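IclR transcriptional regulator (PDB 1MKM) probably binds DNA through a winged helix-turn-helix domain to regulate transcription, and can hold a zinc ion in its C-terminal domain. Local coordinates at residues K93-T98 with E230-V235; V99-K104 with P211-S216; D132-A137 with K161-N166. All coordinates share one frame; numbering follows the deposited sequence.

All three contacts lie in the C-terminal domain, and they differ in depth and chemistry. Contact 2 is the core: strands 98-105 and 211-220 pair in the middle of the antiparallel sheet through backbone hydrogen bonds. Contact 1 adjoins it, residues 93-98 running straight into 99-104, and sets the loop that leads into strand 98-105 against the helix that follows strand 211-220, by side-chain packing without a hydrogen bond across it. Contact 3 joins two loops at the far end of the domain, about 22 Å from contact 1 centre to centre, and relies on one lysine among polar groups. It still touches contact 2, where Leu133 packs on Ile102 and Lys104.

Contact 1. Residues K93-T98 with E230-V235; sequences KRTGET and EEYSDV
Tyr232 meets the loop 93-98 obliquely, Thr95 lying near CD1 and CE1 and Glu97 near the hydroxyl. Thr95 CB lies 4.1 Å from Tyr232 CE1. Glu97 runs past the far end of the ring, its CG making the closest approach, 3.5 Å from Tyr232 OH, and its carboxylate plane is turned 27° from the ring plane. The carboxylate lies close behind CG but makes no hydrogen bond to the tyrosine; its charge partner is Lys223.

Thr95 divides its branches between two tasks. With chi1 at 68°, OG1 is held between the backbone N and the carbonyl carbon, where it accepts a hydrogen bond of 3.0 Å from Glu97 N, an ST turn, and also bonds to Ile91 O at the end of the preceding helix. CG2 is left to face the helix, 4.5 Å from Val235 CG2. One turn on from Tyr232, Val235 presents CG1 to the Arg94 guanidinium, which approaches at a slant and brings NH2 to 3.2 Å from Val235 CG1. Salt bridges to Asp90 and Glu238 hold the guanidinium there, so the valine packs against a charge that is already paired.

Phe224 meets the Tyr232 ring edge-to-face, while Ile217 of strand 211-220 touches Thr95, Glu97 and Tyr232 alike. The contact thus closes a corner where the turn from helix 79-93 into strand 98-105 packs on helix 226-246, joining these two helices of the GAF-like C-terminal domain beside its antiparallel sheet.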
ATOM      1  N   LYS B  93     -20.832 -14.134   6.760  1.00 59.61           N
ATOM      2  CA  LYS B  93     -21.579 -12.946   6.379  1.00 63.15           C
ATOM      3  C   LYS B  93     -22.881 -12.830   7.153  1.00 63.65           C
ATOM      4  O   LYS B  93     -23.430 -11.736   7.291  1.00 62.86           O
ATOM      5  CB  LYS B  93     -21.843 -12.963   4.880  1.00 56.24           C
ATOM      6  CG  LYS B  93     -20.568 -12.976   4.077  1.00 55.57           C
ATOM      7  CD  LYS B  93     -20.840 -13.284   2.622  1.00 74.75           C
ATOM      8  CE  LYS B  93     -21.309 -12.057   1.882  1.00 78.65           C
ATOM      9  NZ  LYS B  93     -20.241 -11.026   1.878  1.00 77.74           N
ATOM     10  N   ARG B  94     -23.364 -13.954   7.673  1.00 60.30           N
ATOM     11  CA  ARG B  94     -24.599 -13.950   8.442  1.00 61.57           C
ATOM     12  C   ARG B  94     -24.375 -13.939   9.949  1.00 61.11           C
ATOM     13  O   ARG B  94     -25.337 -13.937  10.714  1.00 61.53           O
ATOM     14  CB  ARG B  94     -25.472 -15.139   8.054  1.00 52.69           C
ATOM     15  CG  ARG B  94     -25.757 -15.184   6.566  1.00 61.60           C
ATOM     16  CD  ARG B  94     -26.888 -16.127   6.237  1.00 60.30           C
ATOM     17  NE  ARG B  94     -26.566 -17.521   6.509  1.00 55.40           N
ATOM     18  CZ  ARG B  94     -27.448 -18.510   6.445  1.00 55.61           C
ATOM     19  NH1 ARG B  94     -28.710 -18.254   6.123  1.00 65.08           N
ATOM     20  NH2 ARG B  94     -27.067 -19.754   6.690  1.00 59.29           N
ATOM     21  N   THR B  95     -23.114 -13.927  10.378  1.00 45.77           N
ATOM     22  CA  THR B  95     -22.815 -13.883  11.805  1.00 49.07           C
ATOM     23  C   THR B  95     -21.772 -12.813  12.078  1.00 55.76           C
ATOM     24  O   THR B  95     -21.742 -12.226  13.167  1.00 46.80           O
ATOM     25  CB  THR B  95     -22.265 -15.217  12.333  1.00 58.67           C
ATOM     26  OG1 THR B  95     -20.963 -15.442  11.779  1.00 59.55           O
ATOM     27  CG2 THR B  95     -23.196 -16.371  11.971  1.00 45.91           C
ATOM     28  N   GLY B  96     -20.923 -12.568  11.075  1.00 60.22           N
ATOM     29  CA  GLY B  96     -19.868 -11.575  11.189  1.00 55.80           C
ATOM     30  C   GLY B  96     -18.679 -12.127  11.952  1.00 58.14           C
ATOM     31  O   GLY B  96     -17.702 -11.424  12.225  1.00 49.86           O
ATOM     32  N   GLU B  97     -18.761 -13.411  12.281  1.00 56.00           N
ATOM     33  CA  GLU B  97     -17.719 -14.076  13.038  1.00 53.01           C
ATOM     34  C   GLU B  97     -16.836 -14.952  12.164  1.00 52.99           C
ATOM     35  O   GLU B  97     -17.257 -15.420  11.101  1.00 55.07           O
ATOM     36  CB  GLU B  97     -18.356 -14.938  14.131  1.00 59.19           C
ATOM     37  CG  GLU B  97     -19.353 -14.199  15.002  1.00 43.13           C
ATOM     38  CD  GLU B  97     -18.761 -12.957  15.605  1.00 54.44           C
ATOM     39  OE1 GLU B  97     -17.705 -13.062  16.261  1.00 66.01           O
ATOM     40  OE2 GLU B  97     -19.347 -11.866  15.429  1.00 73.25           O
ATOM     41  N   THR B  98     -15.604 -15.160  12.624  1.00 46.11           N
ATOM     42  CA  THR B  98     -14.646 -16.013  11.938  1.00 40.33           C
ATOM     43  C   THR B  98     -15.212 -17.440  11.990  1.00 45.05           C
ATOM     44  O   THR B  98     -15.815 -17.844  12.984  1.00 47.01           O
ATOM     45  CB  THR B  98     -13.281 -15.951  12.637  1.00 33.76           C
ATOM     46  OG1 THR B  98     -12.794 -14.602  12.589  1.00 51.04           O
ATOM     47  CG2 THR B  98     -12.282 -16.869  11.967  1.00 37.94           C
ATOM     48  N   GLU B 230     -27.233 -19.868  20.687  1.00 75.89           N
ATOM     49  CA  GLU B 230     -28.371 -20.488  20.009  1.00 78.76           C
ATOM     50  C   GLU B 230     -28.409 -20.107  18.534  1.00 73.85           C
ATOM     51  O   GLU B 230     -28.725 -20.931  17.674  1.00 64.50           O
ATOM     52  CB  GLU B 230     -29.685 -20.060  20.677  1.00 86.17           C
ATOM     53  CG  GLU B 230     -30.093 -20.906  21.878  1.00100.62           C
ATOM     54  CD  GLU B 230     -30.681 -22.257  21.476  1.00101.99           C
ATOM     55  OE1 GLU B 230     -31.756 -22.273  20.839  1.00 97.69           O
ATOM     56  OE2 GLU B 230     -30.071 -23.301  21.795  1.00102.82           O
ATOM     57  N   GLU B 231     -28.075 -18.852  18.257  1.00 70.60           N
ATOM     58  CA  GLU B 231     -28.067 -18.329  16.897  1.00 73.27           C
ATOM     59  C   GLU B 231     -26.936 -18.913  16.061  1.00 78.01           C
ATOM     60  O   GLU B 231     -27.136 -19.300  14.905  1.00 76.98           O
ATOM     61  CB  GLU B 231     -27.939 -16.809  16.934  1.00 60.94           C
ATOM     62  CG  GLU B 231     -27.978 -16.155  15.575  1.00 57.82           C
ATOM     63  CD  GLU B 231     -28.279 -14.680  15.671  1.00 58.64           C
ATOM     64  OE1 GLU B 231     -27.521 -13.960  16.357  1.00 73.60           O
ATOM     65  OE2 GLU B 231     -29.279 -14.243  15.065  1.00 71.18           O
ATOM     66  N   TYR B 232     -25.744 -18.967  16.646  1.00 77.31           N
ATOM     67  CA  TYR B 232     -24.586 -19.505  15.948  1.00 68.43           C
ATOM     68  C   TYR B 232     -24.781 -20.999  15.662  1.00 70.78           C
ATOM     69  O   TYR B 232     -24.705 -21.434  14.509  1.00 65.29           O
ATOM     70  CB  TYR B 232     -23.307 -19.266  16.770  1.00 46.67           C
ATOM     71  CG  TYR B 232     -22.961 -17.798  16.998  1.00 50.49           C
ATOM     72  CD1 TYR B 232     -23.426 -16.802  16.135  1.00 43.97           C
ATOM     73  CD2 TYR B 232     -22.105 -17.410  18.045  1.00 56.68           C
ATOM     74  CE1 TYR B 232     -23.047 -15.457  16.300  1.00 47.95           C
ATOM     75  CE2 TYR B 232     -21.718 -16.063  18.218  1.00 51.86           C
ATOM     76  CZ  TYR B 232     -22.196 -15.092  17.332  1.00 52.54           C
ATOM     77  OH  TYR B 232     -21.788 -13.768  17.454  1.00 50.80           O
ATOM     78  N   SER B 233     -25.055 -21.781  16.702  1.00 67.35           N
ATOM     79  CA  SER B 233     -25.258 -23.215  16.517  1.00 68.02           C
ATOM     80  C   SER B 233     -26.388 -23.494  15.523  1.00 65.71           C
ATOM     81  O   SER B 233     -26.473 -24.581  14.951  1.00 72.43           O
ATOM     82  CB  SER B 233     -25.553 -23.894  17.864  1.00 68.53           C
ATOM     83  OG  SER B 233     -26.717 -23.368  18.469  1.00 68.75           O
ATOM     84  N   ASP B 234     -27.251 -22.504  15.324  1.00 67.07           N
ATOM     85  CA  ASP B 234     -28.368 -22.622  14.399  1.00 63.47           C
ATOM     86  C   ASP B 234     -27.861 -22.615  12.960  1.00 65.09           C
ATOM     87  O   ASP B 234     -28.106 -23.557  12.201  1.00 66.55           O
ATOM     88  CB  ASP B 234     -29.342 -21.455  14.591  1.00 76.58           C
ATOM     89  CG  ASP B 234     -30.713 -21.900  15.072  1.00 85.11           C
ATOM     90  OD1 ASP B 234     -31.648 -21.071  15.023  1.00 81.43           O
ATOM     91  OD2 ASP B 234     -30.858 -23.067  15.502  1.00 80.71           O
ATOM     92  N   VAL B 235     -27.162 -21.542  12.585  1.00 59.32           N
ATOM     93  CA  VAL B 235     -26.625 -21.414  11.234  1.00 60.94           C
ATOM     94  C   VAL B 235     -25.603 -22.521  11.005  1.00 58.00           C
ATOM     95  O   VAL B 235     -25.481 -23.059   9.903  1.00 57.27           O
ATOM     96  CB  VAL B 235     -25.935 -20.044  11.021  1.00 69.21           C
ATOM     97  CG1 VAL B 235     -25.561 -19.867   9.557  1.00 72.05           C
ATOM     98  CG2 VAL B 235     -26.854 -18.925  11.466  1.00 79.88           C
TER

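Contact 2. Residues V99-K104 with P211-S216; sequences VHLILK and PVAGVS
His100 and Ser216 open a ladder of five backbone hydrogen bonds between antiparallel strands. His100 N donates to Ser216 O at 2.9 Å, and Ser216 N returns a bond to His100 O. Ile102 and Gly214 form the next hydrogen-bonded pair, and Lys104 N to Val212 O, 3.0 Å, closes the series. Between them sit the non-hydrogen-bonded pairs Leu101-Val215 and Leu103-Ala213, where CA-H groups approach carbonyl oxygens, as Val215 CA does to His100 O at 3.2 Å.

The side chains follow the pairing. Ile102, with chi1 at 78°, lays CG1 over the glycine backbone, 3.8 Å from Gly214 O; the glycine has no CB, which would stand too close to that same CG1. Beside it, Ser216 OG comes within 4.0 Å of His100 CB, and this buried hydroxyl has no hydrogen-bond partner in the model, although a zinc ion lies about 4 Å from the serine side chain. At the other end Lys104 passes its CG 3.3 Å from Pro211 O, and the bend at chi2 (81°) directs CD onward; NZ finally bonds to Tyr210 OH and Gly106 O.

Val212 and Ala213 both face Ile204 in a classic beta bulge in the pairing with strand 197-205. Strand 108-115 flanks the other side of the pair. Helix 137-143 covers Ile102, whereas helix 79-93 packs on Val99 and Ala213 on the opposite face of the sheet, and Tyr65 of the second subunit touches Leu103.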
ATOM      1  N   VAL B  99     -15.023 -18.178  10.904  1.00 50.19           N
ATOM      2  CA  VAL B  99     -15.515 -19.546  10.751  1.00 50.26           C
ATOM      3  C   VAL B  99     -14.344 -20.493  10.479  1.00 53.47           C
ATOM      4  O   VAL B  99     -13.460 -20.154   9.697  1.00 55.51           O
ATOM      5  CB  VAL B  99     -16.478 -19.620   9.544  1.00 43.74           C
ATOM      6  CG1 VAL B  99     -17.031 -21.040   9.368  1.00 41.79           C
ATOM      7  CG2 VAL B  99     -17.597 -18.607   9.724  1.00 44.53           C
ATOM      8  N   HIS B 100     -14.333 -21.665  11.115  1.00 51.12           N
ATOM      9  CA  HIS B 100     -13.270 -22.647  10.895  1.00 51.89           C
ATOM     10  C   HIS B 100     -13.856 -23.969  10.457  1.00 51.67           C
ATOM     11  O   HIS B 100     -15.014 -24.276  10.733  1.00 54.04           O
ATOM     12  CB  HIS B 100     -12.454 -22.898  12.169  1.00 41.32           C
ATOM     13  CG  HIS B 100     -11.695 -21.705  12.651  1.00 37.14           C
ATOM     14  ND1 HIS B 100     -10.416 -21.415  12.226  1.00 33.22           N
ATOM     15  CD2 HIS B 100     -12.038 -20.723  13.518  1.00 34.56           C
ATOM     16  CE1 HIS B 100     -10.001 -20.305  12.811  1.00 36.85           C
ATOM     17  NE2 HIS B 100     -10.967 -19.863  13.601  1.00 41.78           N
ATOM     18  N   LEU B 101     -13.041 -24.751   9.761  1.00 55.73           N
ATOM     19  CA  LEU B 101     -13.430 -26.079   9.308  1.00 56.24           C
ATOM     20  C   LEU B 101     -12.222 -26.956   9.571  1.00 51.94           C
ATOM     21  O   LEU B 101     -11.180 -26.790   8.926  1.00 54.85           O
ATOM     22  CB  LEU B 101     -13.749 -26.092   7.809  1.00 51.30           C
ATOM     23  CG  LEU B 101     -14.083 -27.499   7.284  1.00 51.40           C
ATOM     24  CD1 LEU B 101     -15.416 -27.911   7.847  1.00 37.30           C
ATOM     25  CD2 LEU B 101     -14.119 -27.551   5.746  1.00 42.23           C
ATOM     26  N   ILE B 102     -12.342 -27.873  10.528  1.00 52.52           N
ATOM     27  CA  ILE B 102     -11.227 -28.758  10.845  1.00 49.65           C
ATOM     28  C   ILE B 102     -11.454 -30.157  10.317  1.00 46.02           C
ATOM     29  O   ILE B 102     -12.539 -30.714  10.474  1.00 59.69           O
ATOM     30  CB  ILE B 102     -10.963 -28.834  12.365  1.00 47.90           C
ATOM     31  CG1 ILE B 102     -11.976 -29.751  13.043  1.00 66.26           C
ATOM     32  CG2 ILE B 102     -11.072 -27.457  12.972  1.00 42.75           C
ATOM     33  CD1 ILE B 102     -11.703 -29.941  14.534  1.00 74.88           C
ATOM     34  N   LEU B 103     -10.423 -30.708   9.676  1.00 50.02           N
ATOM     35  CA  LEU B 103     -10.465 -32.066   9.106  1.00 52.00           C
ATOM     36  C   LEU B 103     -10.029 -33.064  10.158  1.00 42.94           C
ATOM     37  O   LEU B 103      -8.970 -32.901  10.749  1.00 47.41           O
ATOM     38  CB  LEU B 103      -9.508 -32.175   7.909  1.00 55.19           C
ATOM     39  CG  LEU B 103      -9.330 -33.528   7.212  1.00 60.10           C
ATOM     40  CD1 LEU B 103     -10.616 -33.933   6.498  1.00 58.14           C
ATOM     41  CD2 LEU B 103      -8.188 -33.421   6.205  1.00 61.99           C
ATOM     42  N   LYS B 104     -10.850 -34.084  10.390  1.00 55.15           N
ATOM     43  CA  LYS B 104     -10.564 -35.135  11.370  1.00 54.78           C
ATOM     44  C   LYS B 104      -9.435 -36.043  10.876  1.00 61.96           C
ATOM     45  O   LYS B 104      -9.581 -36.700   9.853  1.00 62.17           O
ATOM     46  CB  LYS B 104     -11.829 -35.965  11.596  1.00 50.67           C
ATOM     47  CG  LYS B 104     -11.624 -37.358  12.203  1.00 66.54           C
ATOM     48  CD  LYS B 104     -11.464 -37.327  13.715  1.00 69.52           C
ATOM     49  CE  LYS B 104     -11.836 -38.678  14.315  1.00 60.01           C
ATOM     50  NZ  LYS B 104     -10.955 -39.766  13.816  1.00 77.11           N
ATOM     51  N   PRO B 211     -17.696 -39.032  11.970  1.00 74.45           N
ATOM     52  CA  PRO B 211     -17.336 -37.617  12.125  1.00 76.16           C
ATOM     53  C   PRO B 211     -15.998 -37.293  11.452  1.00 75.30           C
ATOM     54  O   PRO B 211     -14.944 -37.373  12.081  1.00 71.38           O
ATOM     55  CB  PRO B 211     -17.277 -37.448  13.639  1.00 76.72           C
ATOM     56  CG  PRO B 211     -16.716 -38.769  14.075  1.00 75.84           C
ATOM     57  CD  PRO B 211     -17.524 -39.754  13.246  1.00 71.73           C
ATOM     58  N   VAL B 212     -16.050 -36.921  10.177  1.00 71.00           N
ATOM     59  CA  VAL B 212     -14.843 -36.596   9.426  1.00 70.93           C
ATOM     60  C   VAL B 212     -14.477 -35.117   9.423  1.00 73.05           C
ATOM     61  O   VAL B 212     -13.421 -34.746   8.911  1.00 75.10           O
ATOM     62  CB  VAL B 212     -14.965 -37.016   7.963  1.00 65.36           C
ATOM     63  CG1 VAL B 212     -15.243 -38.496   7.872  1.00 51.80           C
ATOM     64  CG2 VAL B 212     -16.059 -36.197   7.286  1.00 50.27           C
ATOM     65  N   ALA B 213     -15.336 -34.267   9.976  1.00 75.77           N
ATOM     66  CA  ALA B 213     -15.035 -32.842   9.980  1.00 74.11           C
ATOM     67  C   ALA B 213     -15.689 -32.052  11.096  1.00 71.25           C
ATOM     68  O   ALA B 213     -16.582 -32.535  11.790  1.00 75.27           O
ATOM     69  CB  ALA B 213     -15.413 -32.234   8.642  1.00 73.02           C
ATOM     70  N   GLY B 214     -15.223 -30.821  11.255  1.00 61.32           N
ATOM     71  CA  GLY B 214     -15.764 -29.955  12.272  1.00 55.75           C
ATOM     72  C   GLY B 214     -15.829 -28.542  11.740  1.00 59.44           C
ATOM     73  O   GLY B 214     -14.866 -28.057  11.148  1.00 53.74           O
ATOM     74  N   VAL B 215     -16.982 -27.903  11.923  1.00 55.72           N
ATOM     75  CA  VAL B 215     -17.207 -26.529  11.503  1.00 52.97           C
ATOM     76  C   VAL B 215     -17.528 -25.777  12.780  1.00 52.43           C
ATOM     77  O   VAL B 215     -18.246 -26.292  13.643  1.00 50.44           O
ATOM     78  CB  VAL B 215     -18.412 -26.423  10.552  1.00 58.49           C
ATOM     79  CG1 VAL B 215     -18.154 -27.226   9.310  1.00 64.63           C
ATOM     80  CG2 VAL B 215     -19.665 -26.947  11.233  1.00 62.83           C
ATOM     81  N   SER B 216     -16.990 -24.578  12.932  1.00 43.01           N
ATOM     82  CA  SER B 216     -17.289 -23.821  14.130  1.00 50.28           C
ATOM     83  C   SER B 216     -17.204 -22.321  13.916  1.00 54.16           C
ATOM     84  O   SER B 216     -16.607 -21.848  12.942  1.00 51.51           O
ATOM     85  CB  SER B 216     -16.367 -24.250  15.282  1.00 53.07           C
ATOM     86  OG  SER B 216     -15.009 -23.997  15.005  1.00 47.98           O
TER

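Contact 3. Residues D132-A137 with K161-N166; sequences DLYSTA and KPKTPN
Lys163 reaches out of its loop and brings its ammonium group among Asp132, Tyr134 and Ser135. The charged component is modest. Asp132 and Lys163 approach tip to tip in a long salt bridge, 3.8 Å from OD2 of Asp132 to NZ of Lys163, while the lysine CE is nearer, 3.6 Å from the same OD2. OD2 thus touches the last methylenes of the lysine as well as standing near its charge.

Among the neutral polar groups, Tyr134 also meets the lysine tip to tip, its OH 2.8 Å from Lys163 NZ. The ammonium stands obliquely to the phenol ring, with NZ of Lys163 3.2 Å from CZ of Tyr134. Lys161 O sits at the ring edge, near its plane, 3.2 Å from Tyr134 OH, at best a weak hydrogen bond. Lys163 NZ adds a weak bond of 3.5 Å to the same carbonyl oxygen, made within its own loop. Bends at chi3 (-66°) and chi4 (-55°) turn first CE and then NZ, folding the end of the chain in among these groups.

The close approach of Ser135 to the lysine CE is doubtful in the model. Ser135 OG bonds weakly to Asn193, and its side chain is about 6 Å from that of Asp189, a zinc ligand. Tyr134 packs on Tyr154 of helix 148-157.

An alanine in place of Lys163 would probably leave Asp132 without this counter-charge and the Tyr134 hydroxyl with a gap beside it. The chemistry is that of one cation lying close to a carboxylate, a phenol and a carbonyl, several long or weak contacts joining two loops; the positive charge would probably favour a more acidic phenol, an effect the Asp132 carboxylate is likely to offset in part.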
ATOM      1  N   ASP B 132      -6.276 -29.699  18.908  1.00 59.78           N
ATOM      2  CA  ASP B 132      -6.606 -30.676  19.929  1.00 67.72           C
ATOM      3  C   ASP B 132      -8.102 -30.908  19.818  1.00 65.54           C
ATOM      4  O   ASP B 132      -8.877 -29.955  19.867  1.00 74.53           O
ATOM      5  CB  ASP B 132      -6.263 -30.123  21.309  1.00 64.53           C
ATOM      6  CG  ASP B 132      -4.804 -29.772  21.443  1.00 67.90           C
ATOM      7  OD1 ASP B 132      -3.955 -30.646  21.160  1.00 68.85           O
ATOM      8  OD2 ASP B 132      -4.501 -28.623  21.831  1.00 83.39           O
ATOM      9  N   LEU B 133      -8.501 -32.165  19.656  1.00 68.97           N
ATOM     10  CA  LEU B 133      -9.907 -32.507  19.518  1.00 69.18           C
ATOM     11  C   LEU B 133     -10.703 -32.453  20.817  1.00 74.35           C
ATOM     12  O   LEU B 133     -11.892 -32.767  20.823  1.00 80.85           O
ATOM     13  CB  LEU B 133     -10.052 -33.898  18.901  1.00 59.73           C
ATOM     14  CG  LEU B 133      -9.892 -34.040  17.384  1.00 67.29           C
ATOM     15  CD1 LEU B 133      -9.991 -35.508  16.979  1.00 60.67           C
ATOM     16  CD2 LEU B 133     -10.982 -33.240  16.677  1.00 61.15           C
ATOM     17  N   TYR B 134     -10.073 -32.042  21.911  1.00 68.69           N
ATOM     18  CA  TYR B 134     -10.788 -31.995  23.174  1.00 62.74           C
ATOM     19  C   TYR B 134     -11.019 -30.600  23.734  1.00 73.80           C
ATOM     20  O   TYR B 134     -12.082 -30.340  24.306  1.00 75.51           O
ATOM     21  CB  TYR B 134     -10.070 -32.842  24.225  1.00 67.50           C
ATOM     22  CG  TYR B 134      -8.707 -32.314  24.625  1.00 61.88           C
ATOM     23  CD1 TYR B 134      -7.570 -32.592  23.865  1.00 66.59           C
ATOM     24  CD2 TYR B 134      -8.558 -31.523  25.764  1.00 59.48           C
ATOM     25  CE1 TYR B 134      -6.322 -32.097  24.233  1.00 52.96           C
ATOM     26  CE2 TYR B 134      -7.323 -31.022  26.132  1.00 49.65           C
ATOM     27  CZ  TYR B 134      -6.210 -31.310  25.366  1.00 57.40           C
ATOM     28  OH  TYR B 134      -4.991 -30.785  25.733  1.00 63.50           O
ATOM     29  N   SER B 135     -10.041 -29.705  23.586  1.00 72.92           N
ATOM     30  CA  SER B 135     -10.185 -28.345  24.114  1.00 71.33           C
ATOM     31  C   SER B 135     -10.850 -27.384  23.133  1.00 68.20           C
ATOM     32  O   SER B 135     -10.992 -26.198  23.421  1.00 67.72           O
ATOM     33  CB  SER B 135      -8.825 -27.775  24.529  1.00 70.69           C
ATOM     34  OG  SER B 135      -7.983 -27.591  23.406  1.00 76.16           O
ATOM     35  N   THR B 136     -11.267 -27.900  21.984  1.00 63.06           N
ATOM     36  CA  THR B 136     -11.904 -27.073  20.973  1.00 68.55           C
ATOM     37  C   THR B 136     -13.333 -27.562  20.659  1.00 70.82           C
ATOM     38  O   THR B 136     -13.617 -28.758  20.742  1.00 64.80           O
ATOM     39  CB  THR B 136     -11.036 -27.056  19.692  1.00 62.73           C
ATOM     40  OG1 THR B 136     -11.489 -26.020  18.816  1.00 77.12           O
ATOM     41  CG2 THR B 136     -11.120 -28.382  18.972  1.00 56.28           C
ATOM     42  N   ALA B 137     -14.227 -26.635  20.309  1.00 60.52           N
ATOM     43  CA  ALA B 137     -15.621 -26.977  20.001  1.00 66.28           C
ATOM     44  C   ALA B 137     -15.780 -27.910  18.802  1.00 65.56           C
ATOM     45  O   ALA B 137     -16.396 -28.976  18.903  1.00 66.59           O
ATOM     46  CB  ALA B 137     -16.434 -25.713  19.776  1.00 62.31           C
ATOM     47  N   LYS B 161      -3.494 -32.073  28.809  1.00 89.13           N
ATOM     48  CA  LYS B 161      -2.771 -30.940  29.374  1.00 94.87           C
ATOM     49  C   LYS B 161      -3.629 -29.683  29.313  1.00 97.85           C
ATOM     50  O   LYS B 161      -3.833 -29.106  28.247  1.00101.05           O
ATOM     51  CB  LYS B 161      -1.458 -30.709  28.624  1.00 95.00           C
ATOM     52  CG  LYS B 161      -0.675 -29.503  29.131  1.00 97.57           C
ATOM     53  CD  LYS B 161       0.658 -29.348  28.411  1.00101.31           C
ATOM     54  CE  LYS B 161       1.346 -28.050  28.814  1.00103.17           C
ATOM     55  NZ  LYS B 161       2.673 -27.878  28.159  1.00 99.84           N
ATOM     56  N   PRO B 162      -4.148 -29.243  30.470  1.00100.08           N
ATOM     57  CA  PRO B 162      -4.994 -28.051  30.569  1.00 98.10           C
ATOM     58  C   PRO B 162      -4.312 -26.770  30.080  1.00 93.48           C
ATOM     59  O   PRO B 162      -3.366 -26.277  30.700  1.00 90.39           O
ATOM     60  CB  PRO B 162      -5.340 -28.004  32.057  1.00100.88           C
ATOM     61  CG  PRO B 162      -4.119 -28.593  32.696  1.00 98.56           C
ATOM     62  CD  PRO B 162      -3.846 -29.783  31.808  1.00 98.49           C
ATOM     63  N   LYS B 163      -4.811 -26.240  28.966  1.00 85.63           N
ATOM     64  CA  LYS B 163      -4.260 -25.025  28.370  1.00 80.14           C
ATOM     65  C   LYS B 163      -4.808 -23.763  29.024  1.00 76.84           C
ATOM     66  O   LYS B 163      -4.230 -22.677  28.920  1.00 65.16           O
ATOM     67  CB  LYS B 163      -4.556 -25.010  26.869  1.00 84.30           C
ATOM     68  CG  LYS B 163      -3.732 -26.010  26.073  1.00 72.55           C
ATOM     69  CD  LYS B 163      -4.276 -26.193  24.670  1.00 77.24           C
ATOM     70  CE  LYS B 163      -5.648 -26.839  24.702  1.00 75.50           C
ATOM     71  NZ  LYS B 163      -5.646 -28.127  25.461  1.00 82.53           N
ATOM     72  N   THR B 164      -5.933 -23.912  29.703  1.00 78.03           N
ATOM     73  CA  THR B 164      -6.547 -22.791  30.389  1.00 85.97           C
ATOM     74  C   THR B 164      -7.428 -23.335  31.515  1.00 83.55           C
ATOM     75  O   THR B 164      -7.942 -24.451  31.422  1.00 76.65           O
ATOM     76  CB  THR B 164      -7.360 -21.903  29.391  1.00 80.69           C
ATOM     77  OG1 THR B 164      -7.979 -22.725  28.392  1.00 74.49           O
ATOM     78  CG2 THR B 164      -6.439 -20.901  28.705  1.00 68.32           C
ATOM     79  N   PRO B 165      -7.584 -22.567  32.610  1.00 79.83           N
ATOM     80  CA  PRO B 165      -8.406 -22.996  33.749  1.00 81.27           C
ATOM     81  C   PRO B 165      -9.749 -23.617  33.376  1.00 85.89           C
ATOM     82  O   PRO B 165     -10.482 -24.095  34.239  1.00 82.89           O
ATOM     83  CB  PRO B 165      -8.560 -21.713  34.581  1.00 77.98           C
ATOM     84  CG  PRO B 165      -8.170 -20.590  33.628  1.00 72.99           C
ATOM     85  CD  PRO B 165      -7.066 -21.206  32.825  1.00 71.79           C
ATOM     86  N   ASN B 166     -10.070 -23.612  32.087  1.00 91.58           N
ATOM     87  CA  ASN B 166     -11.325 -24.182  31.627  1.00 97.69           C
ATOM     88  C   ASN B 166     -11.091 -25.404  30.736  1.00 98.63           C
ATOM     89  O   ASN B 166     -12.036 -25.974  30.185  1.00 98.90           O
ATOM     90  CB  ASN B 166     -12.138 -23.125  30.870  1.00102.37           C
ATOM     91  CG  ASN B 166     -12.347 -21.851  31.679  1.00 98.09           C
ATOM     92  OD1 ASN B 166     -13.154 -21.000  31.310  1.00102.37           O
ATOM     93  ND2 ASN B 166     -11.614 -21.711  32.777  1.00 94.11           N
TER